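PDB 6HCP: BauA from Acinetobacter baumannii, which probably takes up ferric preacinetobactin, an iron-loaded siderophore, across the outer membrane as a TonB-dependent receptor. Local coordinates for residues A[216-220]-A[271-275]; A[266-272]-A[678-682]; A[672-678]-A[694-699]. All coordinates share one frame; numbering follows the deposited sequence.

Overall arrangement
Following the chain from the N terminus, contact 1 comes first, closing a loop of about 50 residues: it joins the loop between strands 202-212 and 221-234 to the long loop ahead of strand 282-297. That long loop also supplies 266-272, which overlaps contact 1 at K271 and A272 and reaches across some 400 residues to 678-682, closing contact 2. Contact 3 closes about 15 residues, the hairpin between the last two barrel strands, 665-674 and 697-705. Contacts 2 and 3 share N678 and cross along the chain, whereas contact 1 has closed before contact 3 opens. P695 packs on V217 and A272, so the three contacts tie loops from both ends of the barrel sequence together.

Contact 1 (A[216-220]-A[271-275]); sequences AVNDQ and KADTL. With EDO (1,2-ethanediol), chain B.
V217 and N218 meet D273 and L275 where two loops of the TonB-dependent receptor barrel lie against each other, each folded into a beta turn: type II from V217 to Q220, type I from K271 to T274. A single backbone hydrogen bond joins them, from N218 N to D273 O at 2.9 Å. V217 carries CG1 anti to its own N, which brings that methyl to 3.8 Å from L275 CB, the two side chains crossing at about a right angle; V217 also packs on P695. L275 CB also lies 3.5 Å from N218 O. The N218 side chain crosses that of D273 obliquely, the amide plane turned 46° from the carboxylate; N218 OD1 and D273 OD2 stay 3.7 Å apart and are not bonded.

That carboxylate is held within its own turn. With chi1 at 57°, D273 CG stands between backbone N and carbonyl carbon, and OD1 takes a salt bridge of 2.8 Å from K271 NZ on its syn side, though well out of the carboxylate plane. Beyond CG the K271 chain runs extended and bends at its last torsion, chi4 59°. K271 O does double duty, accepting T274 N as the turn bond and T274 OG1 at 2.6 Å. Outside the pair, D219 forms a salt bridge with K268 of the second subunit, and Q220 OE1 is hydrogen-bonded to S97. The exact placement of an ethanediol beside N218, probably from the crystallisation liquor, is doubtful, but its O1 accepts L275 N at 2.9 Å.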
loop_
_atom_site.group_PDB
_atom_site.type_symbol
_atom_site.label_atom_id
_atom_site.label_comp_id
_atom_site.label_asym_id
_atom_site.label_seq_id
_atom_site.Cartn_x
_atom_site.Cartn_y
_atom_site.Cartn_z
ATOM N N ALA A 216 5.001 -10.096 10.674
ATOM C CA ALA A 216 4.162 -9.621 9.576
ATOM C C ALA A 216 3.109 -10.658 9.199
ATOM O O ALA A 216 2.109 -10.342 8.569
ATOM C CB ALA A 216 5.008 -9.243 8.399
ATOM N N VAL A 217 3.328 -11.913 9.585
ATOM C CA VAL A 217 2.353 -12.951 9.357
ATOM C C VAL A 217 1.300 -12.898 10.470
ATOM O O VAL A 217 1.657 -12.734 11.639
ATOM C CB VAL A 217 3.055 -14.322 9.273
ATOM C CG1 VAL A 217 2.087 -15.494 9.307
ATOM C CG2 VAL A 217 3.925 -14.392 8.025
ATOM N N ASN A 218 0.045 -13.226 10.136
ATOM C CA ASN A 218 -1.026 -13.309 11.152
ATOM C C ASN A 218 -0.635 -14.281 12.273
ATOM O O ASN A 218 -0.246 -15.412 12.006
ATOM C CB ASN A 218 -2.359 -13.781 10.579
ATOM C CG ASN A 218 -2.992 -12.805 9.606
ATOM O OD1 ASN A 218 -2.626 -11.636 9.549
ATOM N ND2 ASN A 218 -3.944 -13.286 8.824
ATOM N N ASP A 219 -0.780 -13.819 13.522
ATOM C CA ASP A 219 -0.622 -14.642 14.726
ATOM C C ASP A 219 0.793 -15.241 14.818
ATOM O O ASP A 219 1.006 -16.219 15.530
ATOM C CB ASP A 219 -1.590 -15.821 14.737
ATOM C CG ASP A 219 -3.040 -15.412 14.928
ATOM O OD1 ASP A 219 -3.263 -14.338 15.535
ATOM O OD2 ASP A 219 -3.919 -16.108 14.356
ATOM N N GLN A 220 1.761 -14.603 14.167
ATOM C CA GLN A 220 3.157 -15.022 14.279
ATOM C C GLN A 220 3.919 -13.953 15.049
ATOM O O GLN A 220 3.772 -12.786 14.777
ATOM C CB GLN A 220 3.754 -15.208 12.887
ATOM C CG GLN A 220 5.151 -15.805 12.885
ATOM C CD GLN A 220 5.610 -16.062 11.468
ATOM O OE1 GLN A 220 6.184 -15.188 10.825
ATOM N NE2 GLN A 220 5.298 -17.251 10.950
ATOM N N LYS A 271 -4.058 -15.148 0.919
ATOM C CA LYS A 271 -3.288 -13.908 0.989
ATOM C C LYS A 271 -1.986 -14.165 1.755
ATOM O O LYS A 271 -1.918 -15.032 2.655
ATOM C CB LYS A 271 -4.138 -12.771 1.574
ATOM C CG LYS A 271 -4.737 -13.007 2.941
ATOM C CD LYS A 271 -5.583 -11.809 3.392
ATOM C CE LYS A 271 -6.237 -12.018 4.742
ATOM N NZ LYS A 271 -5.233 -12.265 5.808
ATOM N N ALA A 272 -0.991 -13.331 1.454
ATOM C CA ALA A 272 0.399 -13.605 1.792
ATOM C C ALA A 272 0.626 -13.654 3.306
ATOM O O ALA A 272 1.567 -14.318 3.754
ATOM C CB ALA A 272 1.299 -12.594 1.118
ATOM N N ASP A 273 -0.223 -12.984 4.111
ATOM C CA ASP A 273 0.009 -12.926 5.552
ATOM C C ASP A 273 -0.741 -14.046 6.294
ATOM O O ASP A 273 -0.729 -14.086 7.498
ATOM C CB ASP A 273 -0.326 -11.550 6.152
ATOM C CG ASP A 273 -1.752 -11.081 5.903
ATOM O OD1 ASP A 273 -2.515 -11.814 5.256
ATOM O OD2 ASP A 273 -2.081 -9.956 6.323
ATOM N N THR A 274 -1.279 -15.023 5.567
ATOM C CA THR A 274 -1.980 -16.154 6.149
ATOM C C THR A 274 -0.958 -17.095 6.815
ATOM O O THR A 274 0.008 -17.466 6.197
ATOM C CB THR A 274 -2.771 -16.903 5.072
ATOM O OG1 THR A 274 -3.655 -16.006 4.392
ATOM C CG2 THR A 274 -3.548 -18.084 5.598
ATOM N N LEU A 275 -1.308 -17.623 7.988
ATOM C CA LEU A 275 -0.552 -18.682 8.636
ATOM C C LEU A 275 -1.336 -19.988 8.484
ATOM O O LEU A 275 -2.449 -20.107 8.962
ATOM C CB LEU A 275 -0.355 -18.343 10.113
ATOM C CG LEU A 275 0.405 -19.404 10.897
ATOM C CD1 LEU A 275 1.812 -19.588 10.338
ATOM C CD2 LEU A 275 0.438 -19.067 12.374
HETATM C C1 EDO B . -4.388 -15.902 8.539
HETATM O O1 EDO B . -3.660 -16.680 9.477
HETATM C C2 EDO B . -5.829 -16.245 8.826
HETATM O O2 EDO B . -5.700 -17.491 9.521
#

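Contact 2 (A[266-272]-A[678-682])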
loop_
_atom_site.group_PDB
_atom_site.type_symbol
_atom_site.label_atom_id
_atom_site.label_comp_id
_atom_site.label_asym_id
_atom_site.label_seq_id
_atom_site.Cartn_x
_atom_site.Cartn_y
_atom_site.Cartn_z
ATOM N N ILE A 266 -2.970 -28.156 -6.531
ATOM C CA ILE A 266 -2.546 -26.994 -5.774
ATOM C C ILE A 266 -3.576 -25.890 -5.977
ATOM O O ILE A 266 -3.716 -25.352 -7.070
ATOM C CB ILE A 266 -1.143 -26.526 -6.199
ATOM C CG1 ILE A 266 -0.106 -27.626 -5.957
ATOM C CG2 ILE A 266 -0.762 -25.239 -5.478
ATOM C CD1 ILE A 266 1.215 -27.406 -6.604
ATOM N N PRO A 267 -4.308 -25.496 -4.930
ATOM C CA PRO A 267 -5.256 -24.395 -5.057
ATOM C C PRO A 267 -4.518 -23.053 -5.011
ATOM O O PRO A 267 -3.326 -22.969 -4.672
ATOM C CB PRO A 267 -6.155 -24.574 -3.833
ATOM C CG PRO A 267 -5.209 -25.142 -2.798
ATOM C CD PRO A 267 -4.217 -26.009 -3.563
ATOM N N LYS A 268 -5.219 -22.001 -5.421
ATOM C CA LYS A 268 -4.651 -20.681 -5.406
ATOM C C LYS A 268 -4.217 -20.301 -3.996
ATOM O O LYS A 268 -4.866 -20.655 -3.010
ATOM C CB LYS A 268 -5.661 -19.683 -5.973
ATOM C CG LYS A 268 -5.850 -19.830 -7.473
ATOM C CD LYS A 268 -6.325 -18.548 -8.137
ATOM C CE LYS A 268 -7.023 -18.803 -9.450
ATOM N NZ LYS A 268 -6.085 -19.454 -10.380
ATOM N N PRO A 269 -3.052 -19.632 -3.857
ATOM C CA PRO A 269 -2.550 -19.261 -2.543
ATOM C C PRO A 269 -3.489 -18.273 -1.860
ATOM O O PRO A 269 -4.026 -17.378 -2.496
ATOM C CB PRO A 269 -1.173 -18.642 -2.815
ATOM C CG PRO A 269 -1.194 -18.251 -4.265
ATOM C CD PRO A 269 -2.160 -19.202 -4.947
ATOM N N PRO A 270 -3.774 -18.484 -0.564
ATOM C CA PRO A 270 -4.407 -17.467 0.276
ATOM C C PRO A 270 -3.535 -16.212 0.313
ATOM O O PRO A 270 -2.374 -16.236 -0.126
ATOM C CB PRO A 270 -4.448 -18.101 1.679
ATOM C CG PRO A 270 -4.282 -19.575 1.429
ATOM C CD PRO A 270 -3.412 -19.685 0.197
ATOM N N LYS A 271 -4.058 -15.148 0.919
ATOM C CA LYS A 271 -3.288 -13.908 0.989
ATOM C C LYS A 271 -1.986 -14.165 1.755
ATOM O O LYS A 271 -1.918 -15.032 2.655
ATOM C CB LYS A 271 -4.138 -12.771 1.574
ATOM C CG LYS A 271 -4.737 -13.007 2.941
ATOM C CD LYS A 271 -5.583 -11.809 3.392
ATOM C CE LYS A 271 -6.237 -12.018 4.742
ATOM N NZ LYS A 271 -5.233 -12.265 5.808
ATOM N N ALA A 272 -0.991 -13.331 1.454
ATOM C CA ALA A 272 0.399 -13.605 1.792
ATOM C C ALA A 272 0.626 -13.654 3.306
ATOM O O ALA A 272 1.567 -14.318 3.754
ATOM C CB ALA A 272 1.299 -12.594 1.118
ATOM N N ASN A 678 3.077 -7.196 -1.919
ATOM C CA ASN A 678 2.367 -8.176 -1.066
ATOM C C ASN A 678 1.898 -9.369 -1.901
ATOM O O ASN A 678 0.787 -9.874 -1.719
ATOM C CB ASN A 678 1.202 -7.547 -0.307
ATOM C CG ASN A 678 0.789 -8.334 0.910
ATOM O OD1 ASN A 678 1.619 -8.972 1.570
ATOM N ND2 ASN A 678 -0.509 -8.355 1.170
ATOM N N LYS A 679 2.768 -9.825 -2.801
ATOM C CA LYS A 679 2.485 -10.959 -3.631
ATOM C C LYS A 679 2.311 -12.212 -2.770
ATOM O O LYS A 679 3.197 -12.568 -2.007
ATOM C CB LYS A 679 3.617 -11.168 -4.632
ATOM C CG LYS A 679 3.461 -12.382 -5.542
ATOM C CD LYS A 679 2.296 -12.284 -6.521
ATOM C CE LYS A 679 2.268 -13.438 -7.504
ATOM N NZ LYS A 679 0.954 -13.544 -8.175
ATOM N N ALA A 680 1.208 -12.929 -3.000
ATOM C CA ALA A 680 0.962 -14.259 -2.420
ATOM C C ALA A 680 1.529 -15.319 -3.371
ATOM O O ALA A 680 1.163 -15.360 -4.542
ATOM C CB ALA A 680 -0.515 -14.460 -2.197
ATOM N N TYR A 681 2.429 -16.161 -2.866
ATOM C CA TYR A 681 2.960 -17.247 -3.682
ATOM C C TYR A 681 3.268 -18.466 -2.817
ATOM O O TYR A 681 3.642 -18.344 -1.634
ATOM C CB TYR A 681 4.215 -16.791 -4.433
ATOM C CG TYR A 681 5.383 -16.415 -3.560
ATOM C CD1 TYR A 681 5.498 -15.135 -3.039
ATOM C CD2 TYR A 681 6.386 -17.333 -3.252
ATOM C CE1 TYR A 681 6.591 -14.753 -2.277
ATOM C CE2 TYR A 681 7.472 -16.971 -2.467
ATOM C CZ TYR A 681 7.592 -15.670 -2.004
ATOM O OH TYR A 681 8.623 -15.306 -1.189
ATOM N N TRP A 682 3.129 -19.639 -3.444
ATOM C CA TRP A 682 3.602 -20.920 -2.910
ATOM C C TRP A 682 5.062 -21.104 -3.327
ATOM O O TRP A 682 5.404 -20.876 -4.476
ATOM C CB TRP A 682 2.791 -22.093 -3.477
ATOM C CG TRP A 682 1.330 -22.125 -3.163
ATOM C CD1 TRP A 682 0.306 -22.142 -4.069
ATOM C CD2 TRP A 682 0.742 -22.408 -1.880
ATOM N NE1 TRP A 682 -0.885 -22.312 -3.417
ATOM C CE2 TRP A 682 -0.652 -22.485 -2.079
ATOM C CE3 TRP A 682 1.246 -22.495 -0.571
ATOM C CZ2 TRP A 682 -1.527 -22.804 -1.046
ATOM C CZ3 TRP A 682 0.377 -22.785 0.454
ATOM C CH2 TRP A 682 -0.992 -22.933 0.216
HETATM O O HOH W 1 -1.401 -11.240 -0.560
#
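W682 sets its indole across the proline-rich segment 266-272, whose residues meet it from different directions. Its CG stands anti to the carbonyl carbon (chi1 -62°), with the ring reaching toward P267 and P269. P267 O lies at the ring edge, in its plane, and accepts the indole N-H in a bond of 2.8 Å from W682 NE1 with an N-H...O angle of 159°. P269 comes over a face instead: its CB stands 3.9 Å from the centroid of the five-membered ring, 16° off the normal, a CH-pi contact. Two more approaches are oblique. I266, running past the indole in the opposite direction, brings CG2 to 3.6 Å from W682 CD1, and P270 crosses at about a right angle with CD near CZ2.

The setting is a meeting of two barrel loops that, by the topology of TonB-dependent receptors, should be extracellular. From P267 to P270 the backbone has polyproline II angles, an extended course that presents the P267 carbonyl and then the rings of P269 and P270 to the indole in turn.

Beyond P269, whose CG leans on A680 O, the small residues take over. A680 points its methyl at the 266-272 segment, with CB 3.3 Å from P270 O, and the A272 methyl faces it at 4.2 Å, CB to CB. A272 CB also lies 3.7 Å from K679 O. K268 and K679 leave their backbones away from the contact; their NZ atoms form salt bridges with D219 and D183 of the third subunit. A water links the two backbones, accepting from A272 N at 2.9 Å and donating to N678 O at 2.8 Å.

Contact 3 (A[672-678]-A[694-699]). With C8E ((hydroxyethyloxy)tri(ethyloxy)octane), chain C; EDO (1,2-ethanediol), chain K; PO4 (phosphate ion), chain D.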
loop_
_atom_site.group_PDB
_atom_site.type_symbol
_atom_site.label_atom_id
_atom_site.label_comp_id
_atom_site.label_asym_id
_atom_site.label_seq_id
_atom_site.Cartn_x
_atom_site.Cartn_y
_atom_site.Cartn_z
ATOM N N ASN A 672 12.734 0.186 5.292
ATOM C CA ASN A 672 12.686 -0.831 4.236
ATOM C C ASN A 672 11.289 -1.452 4.196
ATOM O O ASN A 672 10.676 -1.674 5.237
ATOM C CB ASN A 672 13.700 -1.959 4.449
ATOM C CG ASN A 672 15.124 -1.499 4.307
ATOM O OD1 ASN A 672 15.676 -0.914 5.250
ATOM N ND2 ASN A 672 15.583 -1.496 3.068
ATOM N N ILE A 673 10.797 -1.675 2.973
ATOM C CA ILE A 673 9.630 -2.482 2.731
ATOM C C ILE A 673 10.063 -3.635 1.828
ATOM O O ILE A 673 10.534 -3.408 0.732
ATOM C CB ILE A 673 8.476 -1.686 2.072
ATOM C CG1 ILE A 673 8.162 -0.392 2.830
ATOM C CG2 ILE A 673 7.244 -2.577 1.948
ATOM C CD1 ILE A 673 7.101 0.463 2.162
ATOM N N TYR A 674 9.836 -4.862 2.304
ATOM C CA TYR A 674 10.085 -6.066 1.527
ATOM C C TYR A 674 8.747 -6.611 1.011
ATOM O O TYR A 674 7.758 -6.600 1.743
ATOM C CB TYR A 674 10.844 -7.064 2.412
ATOM C CG TYR A 674 12.274 -6.661 2.678
ATOM C CD1 TYR A 674 13.246 -6.813 1.706
ATOM C CD2 TYR A 674 12.635 -6.025 3.856
ATOM C CE1 TYR A 674 14.527 -6.323 1.880
ATOM C CE2 TYR A 674 13.932 -5.581 4.071
ATOM C CZ TYR A 674 14.880 -5.715 3.074
ATOM O OH TYR A 674 16.169 -5.301 3.249
ATOM N N ASN A 675 8.783 -7.267 -0.145
ATOM C CA ASN A 675 7.596 -7.739 -0.843
ATOM C C ASN A 675 6.550 -6.606 -0.864
ATOM O O ASN A 675 5.437 -6.741 -0.368
ATOM C CB ASN A 675 7.040 -9.029 -0.241
ATOM C CG ASN A 675 5.965 -9.640 -1.111
ATOM O OD1 ASN A 675 5.739 -9.168 -2.225
ATOM N ND2 ASN A 675 5.291 -10.670 -0.614
ATOM N N LEU A 676 6.934 -5.481 -1.458
ATOM C CA LEU A 676 6.100 -4.279 -1.378
ATOM C C LEU A 676 4.760 -4.473 -2.096
ATOM O O LEU A 676 3.774 -3.845 -1.698
ATOM C CB LEU A 676 6.883 -3.068 -1.880
ATOM C CG LEU A 676 6.964 -2.819 -3.377
ATOM C CD1 LEU A 676 5.856 -1.881 -3.821
ATOM C CD2 LEU A 676 8.319 -2.204 -3.718
ATOM N N THR A 677 4.690 -5.368 -3.090
ATOM C CA THR A 677 3.406 -5.626 -3.773
ATOM C C THR A 677 2.543 -6.630 -3.010
ATOM O O THR A 677 1.367 -6.799 -3.345
ATOM C CB THR A 677 3.583 -6.095 -5.221
ATOM O OG1 THR A 677 4.067 -7.440 -5.232
ATOM C CG2 THR A 677 4.480 -5.188 -6.035
ATOM N N ASN A 678 3.077 -7.196 -1.919
ATOM C CA ASN A 678 2.367 -8.176 -1.066
ATOM C C ASN A 678 1.898 -9.369 -1.901
ATOM O O ASN A 678 0.787 -9.874 -1.719
ATOM C CB ASN A 678 1.202 -7.547 -0.307
ATOM C CG ASN A 678 0.789 -8.334 0.910
ATOM O OD1 ASN A 678 1.619 -8.972 1.570
ATOM N ND2 ASN A 678 -0.509 -8.355 1.170
ATOM N N ALA A 694 6.796 -14.878 2.458
ATOM C CA ALA A 694 6.615 -13.814 3.418
ATOM C C ALA A 694 5.778 -12.702 2.795
ATOM O O ALA A 694 5.969 -12.339 1.638
ATOM C CB ALA A 694 7.958 -13.287 3.858
ATOM N N PRO A 695 4.857 -12.099 3.571
ATOM C CA PRO A 695 4.071 -10.957 3.083
ATOM C C PRO A 695 4.888 -9.658 3.052
ATOM O O PRO A 695 6.042 -9.614 3.504
ATOM C CB PRO A 695 2.982 -10.852 4.144
ATOM C CG PRO A 695 3.694 -11.237 5.417
ATOM C CD PRO A 695 4.649 -12.357 5.001
ATOM N N ARG A 696 4.249 -8.579 2.599
ATOM C CA ARG A 696 4.813 -7.229 2.722
ATOM C C ARG A 696 5.242 -7.010 4.174
ATOM O O ARG A 696 4.478 -7.288 5.078
ATOM C CB ARG A 696 3.758 -6.173 2.358
ATOM C CG ARG A 696 4.269 -4.742 2.438
ATOM C CD ARG A 696 3.126 -3.750 2.254
ATOM N NE ARG A 696 2.584 -3.829 0.914
ATOM C CZ ARG A 696 1.290 -3.953 0.585
ATOM N NH1 ARG A 696 0.356 -4.084 1.516
ATOM N NH2 ARG A 696 0.937 -3.910 -0.690
ATOM N N THR A 697 6.473 -6.541 4.363
ATOM C CA THR A 697 7.061 -6.437 5.679
ATOM C C THR A 697 7.758 -5.070 5.760
ATOM O O THR A 697 8.557 -4.722 4.886
ATOM C CB THR A 697 8.046 -7.593 5.959
ATOM O OG1 THR A 697 7.367 -8.851 5.925
ATOM C CG2 THR A 697 8.731 -7.459 7.294
ATOM N N TYR A 698 7.430 -4.308 6.815
ATOM C CA TYR A 698 8.025 -2.973 7.054
ATOM C C TYR A 698 9.124 -3.101 8.115
ATOM O O TYR A 698 8.932 -3.784 9.116
ATOM C CB TYR A 698 6.958 -1.973 7.522
ATOM C CG TYR A 698 5.746 -1.790 6.626
ATOM C CD1 TYR A 698 4.690 -2.691 6.641
ATOM C CD2 TYR A 698 5.611 -0.674 5.819
ATOM C CE1 TYR A 698 3.571 -2.521 5.836
ATOM C CE2 TYR A 698 4.526 -0.518 4.968
ATOM C CZ TYR A 698 3.478 -1.415 5.018
ATOM O OH TYR A 698 2.342 -1.228 4.271
ATOM N N MET A 699 10.269 -2.453 7.890
ATOM C CA MET A 699 11.369 -2.439 8.863
ATOM C C MET A 699 11.898 -1.011 9.034
ATOM O O MET A 699 12.157 -0.315 8.044
ATOM C CB MET A 699 12.523 -3.342 8.416
ATOM C CG MET A 699 12.132 -4.827 8.286
ATOM S SD MET A 699 13.597 -5.829 7.967
ATOM C CE MET A 699 12.876 -7.410 7.505
HETATM C C2 C8E C . 4.167 2.153 -1.776
HETATM C C3 C8E C . 2.638 2.099 -1.795
HETATM C C4 C8E C . 2.117 0.721 -2.227
HETATM C C5 C8E C . 0.588 0.607 -2.146
HETATM C C6 C8E C . 0.006 0.554 -0.730
HETATM C C7 C8E C . 0.681 -0.520 0.114
HETATM C C8 C8E C . 1.814 0.070 0.956
HETATM O O9 C8E C . 1.400 1.352 1.431
HETATM C C10 C8E C . 2.343 1.942 2.318
HETATM C C11 C8E C . 2.442 3.427 2.002
HETATM O O12 C8E C . 3.818 3.792 1.864
HETATM C C13 C8E C . 3.990 5.134 1.393
HETATM C C14 C8E C . 5.109 5.852 2.151
HETATM O O15 C8E C . 6.067 4.909 2.649
HETATM C C16 C8E C . 5.986 4.657 4.057
HETATM C C17 C8E C . 7.349 4.239 4.610
HETATM O O18 C8E C . 7.180 3.606 5.883
HETATM C C19 C8E C . 8.399 3.076 6.394
HETATM C C20 C8E C . 8.223 1.615 6.806
HETATM C C1 EDO K . 17.984 1.183 4.269
HETATM O O1 EDO K . 19.428 0.910 4.383
HETATM C C2 EDO K . 17.674 1.441 2.782
HETATM O O2 EDO K . 17.898 0.246 2.002
HETATM P P PO4 D . -3.315 -3.549 1.081
HETATM O O1 PO4 D . -4.273 -2.573 0.419
HETATM O O2 PO4 D . -2.739 -4.559 0.092
HETATM O O3 PO4 D . -4.009 -4.263 2.212
HETATM O O4 PO4 D . -2.191 -2.731 1.673
#
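R696 reaches across to L676 and grips one atom with two nitrogens: NE at 2.9 Å and NH2 at 3.0 Å both donate to L676 O, arriving from the same face of its carbonyl plane, while the oxygen lies in the plane of the guanidinium. The arm is extended until chi3 (-66°), where it bends to turn the group side-on. N678 CB covers one face of the guanidinium and a detergent carbon, C8E C7, the opposite one. NH1 makes weak bonds to a phosphate, probably from the crystallisation liquor, which R696 of the second and third subunits also bind; the positive charges therefore gather round an anion.

The next shell fixes the turn that presents this carbonyl. N678 OD1 accepts R696 N in a nearly straight bond of 2.9 Å (172°), and N675 ND2, with CG anti to its backbone N, donates to A694 O at 2.9 Å in its own amide plane. The type I turn from N675 to N678 is thereby pinned at both ends.

Further along lies antiparallel pairing. N672 with M699 and Y674 with T697 are hydrogen-bonded pairs; I673 with Y698 is the non-hydrogen-bonded pair between them, the I673 and Y698 side chains lying side by side, CD1 3.9 Å from Y698 CE2. On the other face M699 SD makes an oblique Met-aromatic contact, 5.1 Å from the Y674 ring centroid. Residues 694-699 belong to the predicted TonB C-terminal box. Strand 665-674 is flanked by 645-662, while 697-705 pairs onward with 173-181, closing the barrel.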